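Local coordinates for 3,4-dihydroxy-2-butanone 4-phosphate synthase (Acinetobacter baumannii, PDB 6MNZ), which probably catalyses the conversion of D-ribulose 5-phosphate to formate and 3,4-dihydroxy-2-butanone 4-phosphate, a step of riboflavin biosynthesis, at residues Val339-Leu344 with Val361-Thr366; Gly330-Arg335 with Ser355-Glu360; Pro71-Gln76 with Asn84-Ile89. All coordinates share one frame; numbering follows the deposited sequence.

Contact 1. Residues Val339-Leu344 with Val361-Thr366; sequences VEKMKL and VVEYVT
Val361, Leu344 and Met342 give up the most surface where Val339-Leu344 runs beside Val361-Thr366, a parallel beta pairing in the region of GTP cyclohydrolase II homology. Strand 362-365 is one of the two edge strands of its mixed sheet within the chain; strand 342-344 lies between it and strand 248-253. The end-to-end directions of the two segments differ by only 23°, in keeping with the parallel sense. Met342 N donates to Val361 O at 2.6 Å, and Leu344 N to Tyr364 O at 2.9 Å. The residue step between these acceptors is three on one strand against two between the donors, and the surplus falls where the chain turns a corner at Glu363. Met342 pairs with Val362 before that corner and Leu344 with Val365 after it, so all four side chains keep to one face of the sheet. Met342 also crosses Val361 at a slant: its CB lies 3.5 Å from Val361 CG1. Leu344 approaches Val362 at about a right angle; its CG is anti to the carbonyl carbon, and CD1 beyond it ends 4.0 Å from Val362 CG2. Val250 of strand 248-253 touches both Met342 and Leu344, while Leu334 of helix 320-336 packs on Met342; these two residues are buried, whereas Val362 and Val365 on the edge strand are less covered. The other face carries Lys343 and Tyr364, side by side and pointing the same way. With its chain extended beyond CG, the lysine brings CD to 3.6 Å from Tyr364 CD2, obliquely to the ring. At the far end Leu344 O receives Thr366 N over 2.6 Å, with an N-H...O angle of 170°.

Contact 2. Residues Gly330-Arg335 with Ser355-Glu360; sequences GAQILR and SGFNLE
Ala331 and Phe357 form the tight part of this contact, in which one flank of helix 320-336 receives the irregular loop Ser355-Glu360 that precedes strand 362-365. The methyl CB of Ala331 sits over a face of the phenyl ring, 3.6 Å from the ring centroid and 24° off the normal: a CH-pi contact, displaced toward the CD2-CE2 side. The CB of Phe357 is directed toward the helix, and chi1 of -55° sets its CG beside the backbone N. The face of the ring meets Ala331 and its edge the next residue, Gln332, whose CG lies near the ring plane, 4.0 Å from Phe357 CE2. The polar end of that glutamine is engaged by another part of the chain: its OE1 accepts a hydrogen bond from Thr205 N. Met200 and Thr201 of helix 192-202 close in on Gln332 and Phe357 respectively, joining a second helix to the packing. Toward the other end the contact becomes looser and more exposed. Arg335 reaches across with CG anti to the backbone N and a bend at chi3. Its guanidinium lies nearly parallel to the phenyl ring, the planes 13° apart, and NH1 approaches CD2 obliquely. The arginine's aliphatic part runs beside Asn358, whose CG stands 3.7 Å from Arg335 CD. Beyond it, Leu359 and Glu360 are poorly ordered and make no contact with Gly330-Arg335. No hydrogen bond or salt bridge crosses between the two segments, which implies that they are held together by van der Waals and CH-pi contact rather than by polar bonds between them, the charged arginine contributing mainly its carbon chain and a guanidinium that meets the ring obliquely through NH1.

Contact 3. Residues Pro71-Gln76 with Asn84-Ile89; sequences PLMVDQ and NFTLSI
Leu72 and Leu87 cross obliquely, with Leu72 CD2 3.6 Å from Leu87 CD1. Neither CB heads for the opposite segment, so it is the ends of the two chains that turn inward; in Leu87, chi2 of 50° swings CD1 round to this position. The same Leu72 methyl also reaches Phe85 CB, at 4.0 Å from CD2. Met73 works in the other sense. Its CB starts toward the partner and lies 3.5 Å from Ser88 N, and its CG lies between the backbone N and the carbonyl carbon (chi1 57°). SD then stands 3.3 Å from Leu87 O, and the bend at chi3 carries CE away. Both segments belong to the irregular loop between helix 62-68 and strand 90-91 in the DHBP synthase region, and neither is a regular strand. The link between their backbones is weak: Ser88 N donates to Pro71 O over 3.4 Å, though the N-H...O angle of 167° is nearly straight. Leu87 CG also rests 3.5 Å from that carbonyl oxygen. Asn84-Ile89 is also joined to strand 127-131, by a backbone hydrogen bond between Phe85 and Met131 and by Leu87 against Pro129. The Phe85 side chain touches Arg140, a predicted binding residue for D-ribulose 5-phosphate, while Leu72 packs on Gln76 of the second subunit.

Overall arrangement
Contacts 1 and 2 belong to the same corner of the GTP cyclohydrolase II region, their centres 11 Å apart, and their segments alternate along the chain: helix 320-336 leads into strand 342-344, and the loop of contact 2 into strand 362-365. They touch through Leu334 O and Val339 N, a probable hydrogen bond at 2.8 Å. Both are partly buried, yet contact 1 rests on backbone hydrogen bonds plus apolar side chains, contact 2 on side-chain packing alone. Contact 3 stands in the other family region, its centre 45 Å from that of contact 1. It lies on the surface, beside the second subunit, with a single weak backbone bond.

Contact 1. Residues Val339-Leu344 with Val361-Thr366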
ATOM      1  N   VAL A 339     -19.234  -4.663 -27.758  1.00 47.14           N
ATOM      2  CA  VAL A 339     -19.913  -3.376 -27.827  1.00 33.75           C
ATOM      3  C   VAL A 339     -19.459  -2.632 -29.075  1.00 49.48           C
ATOM      4  O   VAL A 339     -18.274  -2.640 -29.429  1.00 54.68           O
ATOM      5  CB  VAL A 339     -19.638  -2.557 -26.553  1.00 40.43           C
ATOM      6  CG1 VAL A 339     -20.359  -1.220 -26.611  1.00 53.60           C
ATOM      7  CG2 VAL A 339     -20.059  -3.345 -25.323  1.00 38.89           C
ATOM      8  N   GLU A 340     -20.420  -2.038 -29.782  1.00 56.68           N
ATOM      9  CA  GLU A 340     -20.147  -1.299 -31.010  1.00 61.29           C
ATOM     10  C   GLU A 340     -20.805   0.071 -31.060  1.00 65.92           C
ATOM     11  O   GLU A 340     -20.306   0.944 -31.781  1.00 78.55           O
ATOM     12  CB  GLU A 340     -20.602  -2.108 -32.236  1.00 62.61           C
ATOM     13  CG  GLU A 340     -20.031  -1.610 -33.559  1.00 86.44           C
ATOM     14  CD  GLU A 340     -20.571  -2.370 -34.757  1.00 91.29           C
ATOM     15  OE1 GLU A 340     -20.531  -1.818 -35.877  1.00 83.58           O
ATOM     16  OE2 GLU A 340     -21.053  -3.508 -34.577  1.00 73.36           O
ATOM     17  N   LYS A 341     -21.877   0.303 -30.305  1.00 64.33           N
ATOM     18  CA  LYS A 341     -22.535   1.601 -30.260  1.00 62.51           C
ATOM     19  C   LYS A 341     -23.080   1.803 -28.856  1.00 49.55           C
ATOM     20  O   LYS A 341     -23.776   0.929 -28.331  1.00 65.07           O
ATOM     21  CB  LYS A 341     -23.671   1.685 -31.286  1.00 67.93           C
ATOM     22  CG  LYS A 341     -23.213   1.701 -32.738  1.00 71.29           C
ATOM     23  CD  LYS A 341     -24.400   1.758 -33.691  1.00 70.35           C
ATOM     24  CE  LYS A 341     -23.971   1.531 -35.133  1.00 83.34           C
ATOM     25  NZ  LYS A 341     -25.132   1.488 -36.067  1.00100.36           N
ATOM     26  N   MET A 342     -22.761   2.945 -28.250  1.00 47.67           N
ATOM     27  CA  MET A 342     -22.850   3.109 -26.807  1.00 57.44           C
ATOM     28  C   MET A 342     -23.823   4.228 -26.472  1.00 49.49           C
ATOM     29  O   MET A 342     -23.864   5.259 -27.150  1.00 53.01           O
ATOM     30  CB  MET A 342     -21.490   3.429 -26.178  1.00 63.89           C
ATOM     31  CG  MET A 342     -20.624   2.212 -25.902  1.00 45.20           C
ATOM     32  SD  MET A 342     -19.159   2.609 -24.928  1.00 48.28           S
ATOM     33  CE  MET A 342     -18.223   3.636 -26.061  1.00 57.74           C
ATOM     34  N   LYS A 343     -24.415   4.113 -25.287  1.00 45.30           N
ATOM     35  CA  LYS A 343     -25.086   5.222 -24.615  1.00 37.34           C
ATOM     36  C   LYS A 343     -24.361   5.470 -23.296  1.00 41.81           C
ATOM     37  O   LYS A 343     -24.530   4.715 -22.334  1.00 47.31           O
ATOM     38  CB  LYS A 343     -26.562   4.899 -24.406  1.00 47.49           C
ATOM     39  CG  LYS A 343     -27.240   5.660 -23.282  1.00 57.31           C
ATOM     40  CD  LYS A 343     -28.743   5.412 -23.311  1.00 63.67           C
ATOM     41  CE  LYS A 343     -29.375   5.564 -21.938  1.00 71.25           C
ATOM     42  NZ  LYS A 343     -30.832   5.255 -21.967  1.00 47.16           N
ATOM     43  N   LEU A 344     -23.475   6.463 -23.288  1.00 49.00           N
ATOM     44  CA  LEU A 344     -22.579   6.674 -22.159  1.00 50.54           C
ATOM     45  C   LEU A 344     -23.308   7.404 -21.038  1.00 44.33           C
ATOM     46  O   LEU A 344     -23.898   8.468 -21.259  1.00 45.37           O
ATOM     47  CB  LEU A 344     -21.349   7.474 -22.582  1.00 57.40           C
ATOM     48  CG  LEU A 344     -20.308   6.794 -23.471  1.00 56.52           C
ATOM     49  CD1 LEU A 344     -19.095   7.699 -23.646  1.00 71.69           C
ATOM     50  CD2 LEU A 344     -19.888   5.448 -22.910  1.00 65.62           C
ATOM     51  N   VAL A 361     -18.374   5.312 -31.550  1.00100.80           N
ATOM     52  CA  VAL A 361     -19.242   4.443 -30.762  1.00 79.42           C
ATOM     53  C   VAL A 361     -20.351   5.203 -30.054  1.00 67.98           C
ATOM     54  O   VAL A 361     -21.370   4.600 -29.694  1.00 68.50           O
ATOM     55  CB  VAL A 361     -18.469   3.687 -29.664  1.00 82.58           C
ATOM     56  CG1 VAL A 361     -19.396   2.776 -28.903  1.00 77.40           C
ATOM     57  CG2 VAL A 361     -17.346   2.879 -30.237  1.00 74.92           C
ATOM     58  N   VAL A 362     -20.262   6.526 -30.003  1.00 76.56           N
ATOM     59  CA  VAL A 362     -21.077   7.340 -29.110  1.00 75.54           C
ATOM     60  C   VAL A 362     -22.013   8.182 -29.966  1.00 77.48           C
ATOM     61  O   VAL A 362     -21.560   8.950 -30.824  1.00 64.48           O
ATOM     62  CB  VAL A 362     -20.211   8.217 -28.193  1.00 61.51           C
ATOM     63  CG1 VAL A 362     -21.059   8.839 -27.096  1.00 55.05           C
ATOM     64  CG2 VAL A 362     -19.080   7.394 -27.591  1.00 61.74           C
ATOM     65  N   GLU A 363     -23.317   8.044 -29.722  1.00 70.14           N
ATOM     66  CA  GLU A 363     -24.304   9.004 -30.198  1.00 79.01           C
ATOM     67  C   GLU A 363     -24.996   9.757 -29.076  1.00 82.05           C
ATOM     68  O   GLU A 363     -25.505  10.857 -29.313  1.00 98.43           O
ATOM     69  CB  GLU A 363     -25.374   8.297 -31.041  1.00 80.96           C
ATOM     70  CG  GLU A 363     -24.851   7.713 -32.340  1.00 94.01           C
ATOM     71  CD  GLU A 363     -24.226   6.343 -32.155  1.00 93.38           C
ATOM     72  OE1 GLU A 363     -24.280   5.804 -31.030  1.00 68.80           O
ATOM     73  OE2 GLU A 363     -23.695   5.794 -33.144  1.00 92.57           O
ATOM     74  N   TYR A 364     -24.957   9.229 -27.857  1.00 67.31           N
ATOM     75  CA  TYR A 364     -25.840   9.664 -26.778  1.00 59.76           C
ATOM     76  C   TYR A 364     -25.026   9.550 -25.498  1.00 68.82           C
ATOM     77  O   TYR A 364     -24.696   8.440 -25.071  1.00 69.34           O
ATOM     78  CB  TYR A 364     -27.095   8.794 -26.734  1.00 60.72           C
ATOM     79  CG  TYR A 364     -28.143   9.176 -25.710  1.00 60.65           C
ATOM     80  CD1 TYR A 364     -28.307  10.498 -25.315  1.00 70.20           C
ATOM     81  CD2 TYR A 364     -29.156   8.278 -25.392  1.00 56.53           C
ATOM     82  CE1 TYR A 364     -29.384  10.882 -24.531  1.00 78.46           C
ATOM     83  CE2 TYR A 364     -30.211   8.642 -24.583  1.00 61.11           C
ATOM     84  CZ  TYR A 364     -30.294   9.933 -24.116  1.00 81.96           C
ATOM     85  OH  TYR A 364     -31.292  10.272 -23.230  1.00101.52           O
ATOM     86  N   VAL A 365     -24.693  10.687 -24.894  1.00 68.33           N
ATOM     87  CA  VAL A 365     -24.222  10.724 -23.517  1.00 58.02           C
ATOM     88  C   VAL A 365     -25.397  11.118 -22.637  1.00 54.38           C
ATOM     89  O   VAL A 365     -26.076  12.118 -22.902  1.00 59.66           O
ATOM     90  CB  VAL A 365     -23.045  11.700 -23.350  1.00 52.08           C
ATOM     91  CG1 VAL A 365     -21.775  11.116 -23.960  1.00 56.50           C
ATOM     92  CG2 VAL A 365     -23.357  13.049 -23.981  1.00 55.39           C
ATOM     93  N   THR A 366     -25.627  10.346 -21.583  1.00 53.90           N
ATOM     94  CA  THR A 366     -26.807  10.519 -20.753  1.00 56.07           C
ATOM     95  C   THR A 366     -26.537  11.567 -19.681  1.00 61.68           C
ATOM     96  O   THR A 366     -25.394  11.799 -19.283  1.00 59.31           O
ATOM     97  CB  THR A 366     -27.214   9.184 -20.126  1.00 75.43           C
ATOM     98  OG1 THR A 366     -27.243   8.173 -21.143  1.00 71.57           O
ATOM     99  CG2 THR A 366     -28.592   9.278 -19.482  1.00 70.43           C
TER

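Contact 2. Residues Gly330-Arg335 with Ser355-Glu360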
ATOM      1  N   GLY A 330     -10.942   0.317 -20.218  1.00 36.71           N
ATOM      2  CA  GLY A 330     -12.383   0.239 -20.369  1.00 34.43           C
ATOM      3  C   GLY A 330     -12.821  -0.024 -21.796  1.00 34.11           C
ATOM      4  O   GLY A 330     -13.821  -0.708 -22.022  1.00 36.48           O
ATOM      5  N   ALA A 331     -12.016   0.398 -22.773  1.00 37.21           N
ATOM      6  CA  ALA A 331     -12.404   0.243 -24.169  1.00 36.49           C
ATOM      7  C   ALA A 331     -12.118  -1.165 -24.676  1.00 35.68           C
ATOM      8  O   ALA A 331     -12.937  -1.744 -25.400  1.00 37.45           O
ATOM      9  CB  ALA A 331     -11.682   1.276 -25.035  1.00 37.21           C
ATOM     10  N   GLN A 332     -11.003  -1.761 -24.246  1.00 37.56           N
ATOM     11  CA  GLN A 332     -10.705  -3.134 -24.634  1.00 27.37           C
ATOM     12  C   GLN A 332     -11.671  -4.119 -23.990  1.00 37.19           C
ATOM     13  O   GLN A 332     -12.058  -5.107 -24.624  1.00 47.28           O
ATOM     14  CB  GLN A 332      -9.266  -3.483 -24.261  1.00 34.94           C
ATOM     15  CG  GLN A 332      -8.221  -2.664 -25.001  1.00 27.70           C
ATOM     16  CD  GLN A 332      -6.802  -2.997 -24.571  1.00 31.62           C
ATOM     17  OE1 GLN A 332      -6.490  -4.145 -24.254  1.00 39.98           O
ATOM     18  NE2 GLN A 332      -5.945  -1.982 -24.520  1.00 36.29           N
ATOM     19  N   ILE A 333     -12.175  -3.798 -22.797  1.00 43.63           N
ATOM     20  CA  ILE A 333     -13.227  -4.607 -22.191  1.00 40.19           C
ATOM     21  C   ILE A 333     -14.491  -4.545 -23.039  1.00 48.83           C
ATOM     22  O   ILE A 333     -15.156  -5.563 -23.271  1.00 39.14           O
ATOM     23  CB  ILE A 333     -13.491  -4.144 -20.746  1.00 41.81           C
ATOM     24  CG1 ILE A 333     -12.317  -4.546 -19.847  1.00 66.71           C
ATOM     25  CG2 ILE A 333     -14.800  -4.723 -20.229  1.00 50.82           C
ATOM     26  CD1 ILE A 333     -12.418  -4.032 -18.422  1.00 58.59           C
ATOM     27  N   LEU A 334     -14.897  -3.336 -23.426  1.00 50.37           N
ATOM     28  CA  LEU A 334     -16.167  -3.171 -24.122  1.00 41.24           C
ATOM     29  C   LEU A 334     -16.127  -3.779 -25.518  1.00 47.33           C
ATOM     30  O   LEU A 334     -17.115  -4.377 -25.958  1.00 45.60           O
ATOM     31  CB  LEU A 334     -16.528  -1.689 -24.193  1.00 33.11           C
ATOM     32  CG  LEU A 334     -16.787  -1.030 -22.837  1.00 41.26           C
ATOM     33  CD1 LEU A 334     -16.738   0.488 -22.954  1.00 46.60           C
ATOM     34  CD2 LEU A 334     -18.120  -1.483 -22.262  1.00 39.46           C
ATOM     35  N   ARG A 335     -14.976  -3.720 -26.192  1.00 46.72           N
ATOM     36  CA  ARG A 335     -14.825  -4.455 -27.443  1.00 47.09           C
ATOM     37  C   ARG A 335     -14.870  -5.959 -27.208  1.00 41.75           C
ATOM     38  O   ARG A 335     -15.474  -6.698 -27.994  1.00 56.57           O
ATOM     39  CB  ARG A 335     -13.521  -4.069 -28.133  1.00 51.34           C
ATOM     40  CG  ARG A 335     -13.271  -4.839 -29.423  1.00 54.29           C
ATOM     41  CD  ARG A 335     -12.201  -4.173 -30.272  1.00 69.05           C
ATOM     42  NE  ARG A 335     -10.877  -4.304 -29.673  1.00 66.73           N
ATOM     43  CZ  ARG A 335     -10.040  -3.294 -29.445  1.00 54.93           C
ATOM     44  NH1 ARG A 335     -10.363  -2.051 -29.779  1.00 67.74           N
ATOM     45  NH2 ARG A 335      -8.860  -3.533 -28.893  1.00 51.67           N
ATOM     46  N   SER A 355     -11.310   6.712 -30.249  1.00 63.54           N
ATOM     47  CA  SER A 355     -10.467   6.980 -31.408  1.00 64.03           C
ATOM     48  C   SER A 355      -9.897   5.759 -32.123  1.00 79.44           C
ATOM     49  O   SER A 355      -9.569   5.853 -33.312  1.00 86.56           O
ATOM     50  CB  SER A 355      -9.277   7.857 -31.012  1.00 57.51           C
ATOM     51  OG  SER A 355      -8.410   8.029 -32.122  1.00 67.86           O
ATOM     52  N   GLY A 356      -9.999   4.581 -31.523  1.00 58.68           N
ATOM     53  CA  GLY A 356      -9.280   3.438 -32.057  1.00 64.41           C
ATOM     54  C   GLY A 356     -10.079   2.162 -31.954  1.00 81.96           C
ATOM     55  O   GLY A 356      -9.774   1.170 -32.623  1.00 82.48           O
ATOM     56  N   PHE A 357     -11.277   2.312 -31.406  1.00 80.02           N
ATOM     57  CA  PHE A 357     -12.045   1.203 -30.851  1.00 85.28           C
ATOM     58  C   PHE A 357     -13.400   1.252 -31.546  1.00 83.55           C
ATOM     59  O   PHE A 357     -14.250   2.077 -31.198  1.00 99.20           O
ATOM     60  CB  PHE A 357     -12.161   1.321 -29.334  1.00 77.72           C
ATOM     61  CG  PHE A 357     -10.831   1.440 -28.632  1.00 65.88           C
ATOM     62  CD1 PHE A 357     -10.132   2.635 -28.643  1.00 64.36           C
ATOM     63  CD2 PHE A 357     -10.314   0.377 -27.910  1.00 63.06           C
ATOM     64  CE1 PHE A 357      -8.897   2.738 -28.029  1.00 63.43           C
ATOM     65  CE2 PHE A 357      -9.125   0.507 -27.208  1.00 47.91           C
ATOM     66  CZ  PHE A 357      -8.415   1.688 -27.271  1.00 50.70           C
ATOM     67  N   ASN A 358     -13.623   0.345 -32.495  1.00 68.84           N
ATOM     68  CA  ASN A 358     -14.987  -0.077 -32.763  1.00 96.53           C
ATOM     69  C   ASN A 358     -15.879   1.081 -33.187  1.00109.18           C
ATOM     70  O   ASN A 358     -16.858   1.333 -32.487  1.00108.86           O
ATOM     71  CB  ASN A 358     -15.635  -0.744 -31.544  1.00 87.74           C
ATOM     72  CG  ASN A 358     -15.155  -2.164 -31.321  1.00 81.78           C
ATOM     73  OD1 ASN A 358     -15.173  -2.645 -30.188  1.00 73.30           O
ATOM     74  ND2 ASN A 358     -14.969  -2.907 -32.409  1.00 70.47           N
ATOM     75  N   LEU A 359     -15.848   1.468 -34.457  1.00117.76           N
ATOM     76  CA  LEU A 359     -16.052   2.833 -34.930  1.00117.19           C
ATOM     77  C   LEU A 359     -16.930   3.701 -34.033  1.00107.74           C
ATOM     78  O   LEU A 359     -16.830   3.577 -32.814  1.00106.72           O
ATOM     79  CB  LEU A 359     -16.780   2.742 -36.278  1.00114.84           C
ATOM     80  CG  LEU A 359     -18.093   1.974 -35.964  1.00115.76           C
ATOM     81  CD1 LEU A 359     -19.294   2.879 -35.625  1.00 95.11           C
ATOM     82  CD2 LEU A 359     -18.482   0.993 -37.066  1.00116.66           C
ATOM     83  N   GLU A 360     -17.352   4.857 -34.553  1.00105.97           N
ATOM     84  CA  GLU A 360     -17.602   6.034 -33.728  1.00113.81           C
ATOM     85  C   GLU A 360     -18.744   5.746 -32.761  1.00114.58           C
ATOM     86  O   GLU A 360     -19.896   5.608 -33.187  1.00103.97           O
ATOM     87  CB  GLU A 360     -17.956   7.235 -34.619  1.00125.52           C
ATOM     88  CG  GLU A 360     -18.764   8.350 -33.946  1.00128.37           C
ATOM     89  CD  GLU A 360     -19.220   9.417 -34.931  1.00133.28           C
ATOM     90  OE1 GLU A 360     -18.886   9.295 -36.129  1.00138.04           O
ATOM     91  OE2 GLU A 360     -20.071  10.250 -34.551  1.00138.92           O
TER

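Contact 3. Residues Pro71-Gln76 with Asn84-Ile89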
ATOM      1  N   PRO A  71      19.582  -4.078  -7.676  1.00 22.55           N
ATOM      2  CA  PRO A  71      18.323  -3.713  -7.011  1.00 26.85           C
ATOM      3  C   PRO A  71      18.089  -2.213  -6.931  1.00 34.62           C
ATOM      4  O   PRO A  71      19.024  -1.423  -7.094  1.00 30.71           O
ATOM      5  CB  PRO A  71      18.482  -4.329  -5.617  1.00 22.84           C
ATOM      6  CG  PRO A  71      19.959  -4.258  -5.356  1.00 40.23           C
ATOM      7  CD  PRO A  71      20.661  -4.329  -6.701  1.00 32.45           C
ATOM      8  N   LEU A  72      16.918  -1.841  -6.420  1.00 32.68           N
ATOM      9  CA  LEU A  72      16.668  -0.458  -6.037  1.00 24.02           C
ATOM     10  C   LEU A  72      17.557  -0.062  -4.866  1.00 28.62           C
ATOM     11  O   LEU A  72      17.704  -0.812  -3.897  1.00 42.13           O
ATOM     12  CB  LEU A  72      15.201  -0.265  -5.661  1.00 29.79           C
ATOM     13  CG  LEU A  72      14.153  -0.867  -6.598  1.00 24.07           C
ATOM     14  CD1 LEU A  72      12.774  -0.797  -5.959  1.00 25.51           C
ATOM     15  CD2 LEU A  72      14.156  -0.166  -7.953  1.00 29.02           C
ATOM     16  N   MET A  73      18.114   1.149  -4.939  1.00 40.46           N
ATOM     17  CA  MET A  73      19.057   1.590  -3.918  1.00 40.30           C
ATOM     18  C   MET A  73      18.359   2.049  -2.641  1.00 36.51           C
ATOM     19  O   MET A  73      18.941   1.937  -1.558  1.00 42.92           O
ATOM     20  CB  MET A  73      19.951   2.708  -4.460  1.00 36.32           C
ATOM     21  CG  MET A  73      19.221   3.929  -4.988  1.00 51.79           C
ATOM     22  SD  MET A  73      20.354   5.308  -5.274  1.00 52.57           S
ATOM     23  CE  MET A  73      20.705   5.802  -3.593  1.00 28.45           C
ATOM     24  N   VAL A  74      17.130   2.559  -2.735  1.00 34.78           N
ATOM     25  CA  VAL A  74      16.278   2.768  -1.568  1.00 48.61           C
ATOM     26  C   VAL A  74      14.935   2.092  -1.806  1.00 59.00           C
ATOM     27  O   VAL A  74      14.371   2.180  -2.902  1.00 49.36           O
ATOM     28  CB  VAL A  74      16.077   4.270  -1.271  1.00 51.63           C
ATOM     29  CG1 VAL A  74      15.295   4.458   0.023  1.00 56.34           C
ATOM     30  CG2 VAL A  74      17.418   4.989  -1.205  1.00 60.71           C
ATOM     31  N   ASP A  75      14.420   1.421  -0.771  1.00 63.73           N
ATOM     32  CA  ASP A  75      13.179   0.656  -0.879  1.00 51.41           C
ATOM     33  C   ASP A  75      11.982   1.375  -0.263  1.00 70.41           C
ATOM     34  O   ASP A  75      11.053   1.759  -0.980  1.00 78.13           O
ATOM     35  CB  ASP A  75      13.361  -0.717  -0.220  1.00 71.25           C
ATOM     36  CG  ASP A  75      12.332  -1.726  -0.684  1.00 74.74           C
ATOM     37  OD1 ASP A  75      11.156  -1.607  -0.277  1.00 76.34           O
ATOM     38  OD2 ASP A  75      12.667  -2.544  -1.564  1.00 74.03           O
ATOM     39  N   GLN A  76      12.031   1.654   1.038  1.00 85.72           N
ATOM     40  CA  GLN A  76      11.120   2.596   1.674  1.00 90.15           C
ATOM     41  C   GLN A  76      11.910   3.820   2.113  1.00112.35           C
ATOM     42  O   GLN A  76      13.011   3.691   2.658  1.00105.51           O
ATOM     43  CB  GLN A  76      10.417   1.965   2.881  1.00 89.39           C
ATOM     44  CG  GLN A  76      11.158   2.136   4.210  1.00107.96           C
ATOM     45  CD  GLN A  76      10.460   1.448   5.374  1.00 99.11           C
ATOM     46  OE1 GLN A  76      11.114   0.847   6.227  1.00 75.33           O
ATOM     47  NE2 GLN A  76       9.169   1.719   5.528  1.00109.78           N
ATOM     48  N   ASN A  84      10.094   7.746  -7.666  1.00 41.10           N
ATOM     49  CA  ASN A  84      11.087   7.508  -8.707  1.00 46.76           C
ATOM     50  C   ASN A  84      11.976   6.344  -8.301  1.00 52.00           C
ATOM     51  O   ASN A  84      12.648   6.415  -7.267  1.00 48.33           O
ATOM     52  CB  ASN A  84      11.936   8.757  -8.955  1.00 41.02           C
ATOM     53  CG  ASN A  84      12.852   8.607 -10.153  1.00 55.32           C
ATOM     54  OD1 ASN A  84      13.587   7.626 -10.264  1.00 65.84           O
ATOM     55  ND2 ASN A  84      12.702   9.499 -11.123  1.00 55.54           N
ATOM     56  N   PHE A  85      12.154   5.398  -9.225  1.00 52.77           N
ATOM     57  CA  PHE A  85      12.899   4.169  -8.958  1.00 52.84           C
ATOM     58  C   PHE A  85      14.298   4.312  -9.550  1.00 43.72           C
ATOM     59  O   PHE A  85      14.617   3.778 -10.612  1.00 43.99           O
ATOM     60  CB  PHE A  85      12.160   2.963  -9.526  1.00 43.74           C
ATOM     61  CG  PHE A  85      10.670   3.034  -9.361  1.00 53.58           C
ATOM     62  CD1 PHE A  85      10.102   3.078  -8.098  1.00 61.79           C
ATOM     63  CD2 PHE A  85       9.836   2.989 -10.466  1.00 55.14           C
ATOM     64  CE1 PHE A  85       8.726   3.076  -7.941  1.00 85.34           C
ATOM     65  CE2 PHE A  85       8.461   2.991 -10.316  1.00 56.63           C
ATOM     66  CZ  PHE A  85       7.905   3.039  -9.051  1.00 67.10           C
ATOM     67  N   THR A  86      15.166   4.985  -8.800  1.00 40.33           N
ATOM     68  CA  THR A  86      16.598   4.920  -9.045  1.00 40.97           C
ATOM     69  C   THR A  86      17.176   3.609  -8.519  1.00 45.10           C
ATOM     70  O   THR A  86      16.550   2.889  -7.735  1.00 39.58           O
ATOM     71  CB  THR A  86      17.321   6.099  -8.388  1.00 33.75           C
ATOM     72  OG1 THR A  86      16.808   6.302  -7.067  1.00 38.14           O
ATOM     73  CG2 THR A  86      17.135   7.370  -9.209  1.00 33.13           C
ATOM     74  N   LEU A  87      18.343   3.257  -9.047  1.00 49.51           N
ATOM     75  CA  LEU A  87      19.042   2.033  -8.685  1.00 37.01           C
ATOM     76  C   LEU A  87      20.354   2.363  -7.988  1.00 44.18           C
ATOM     77  O   LEU A  87      20.850   3.492  -8.039  1.00 42.09           O
ATOM     78  CB  LEU A  87      19.310   1.178  -9.928  1.00 25.81           C
ATOM     79  CG  LEU A  87      18.311   0.051 -10.184  1.00 32.32           C
ATOM     80  CD1 LEU A  87      16.889   0.570 -10.122  1.00 39.76           C
ATOM     81  CD2 LEU A  87      18.587  -0.601 -11.527  1.00 42.35           C
ATOM     82  N   SER A  88      20.990   1.317  -7.462  1.00 39.28           N
ATOM     83  CA  SER A  88      22.429   1.348  -7.248  1.00 31.37           C
ATOM     84  C   SER A  88      23.147   1.758  -8.527  1.00 30.99           C
ATOM     85  O   SER A  88      22.736   1.396  -9.632  1.00 36.30           O
ATOM     86  CB  SER A  88      22.926  -0.022  -6.781  1.00 49.50           C
ATOM     87  OG  SER A  88      22.525  -0.288  -5.447  1.00 38.03           O
ATOM     88  N   ILE A  89      24.126   2.651  -8.375  1.00 38.89           N
ATOM     89  CA  ILE A  89      24.757   3.275  -9.528  1.00 33.83           C
ATOM     90  C   ILE A  89      25.584   2.240 -10.284  1.00 43.62           C
ATOM     91  O   ILE A  89      26.126   1.291  -9.700  1.00 44.04           O
ATOM     92  CB  ILE A  89      25.629   4.467  -9.098  1.00 40.92           C
ATOM     93  CG1 ILE A  89      24.855   5.424  -8.192  1.00 41.41           C
ATOM     94  CG2 ILE A  89      26.104   5.228 -10.316  1.00 53.77           C
ATOM     95  CD1 ILE A  89      25.722   6.530  -7.589  1.00 37.09           C
TER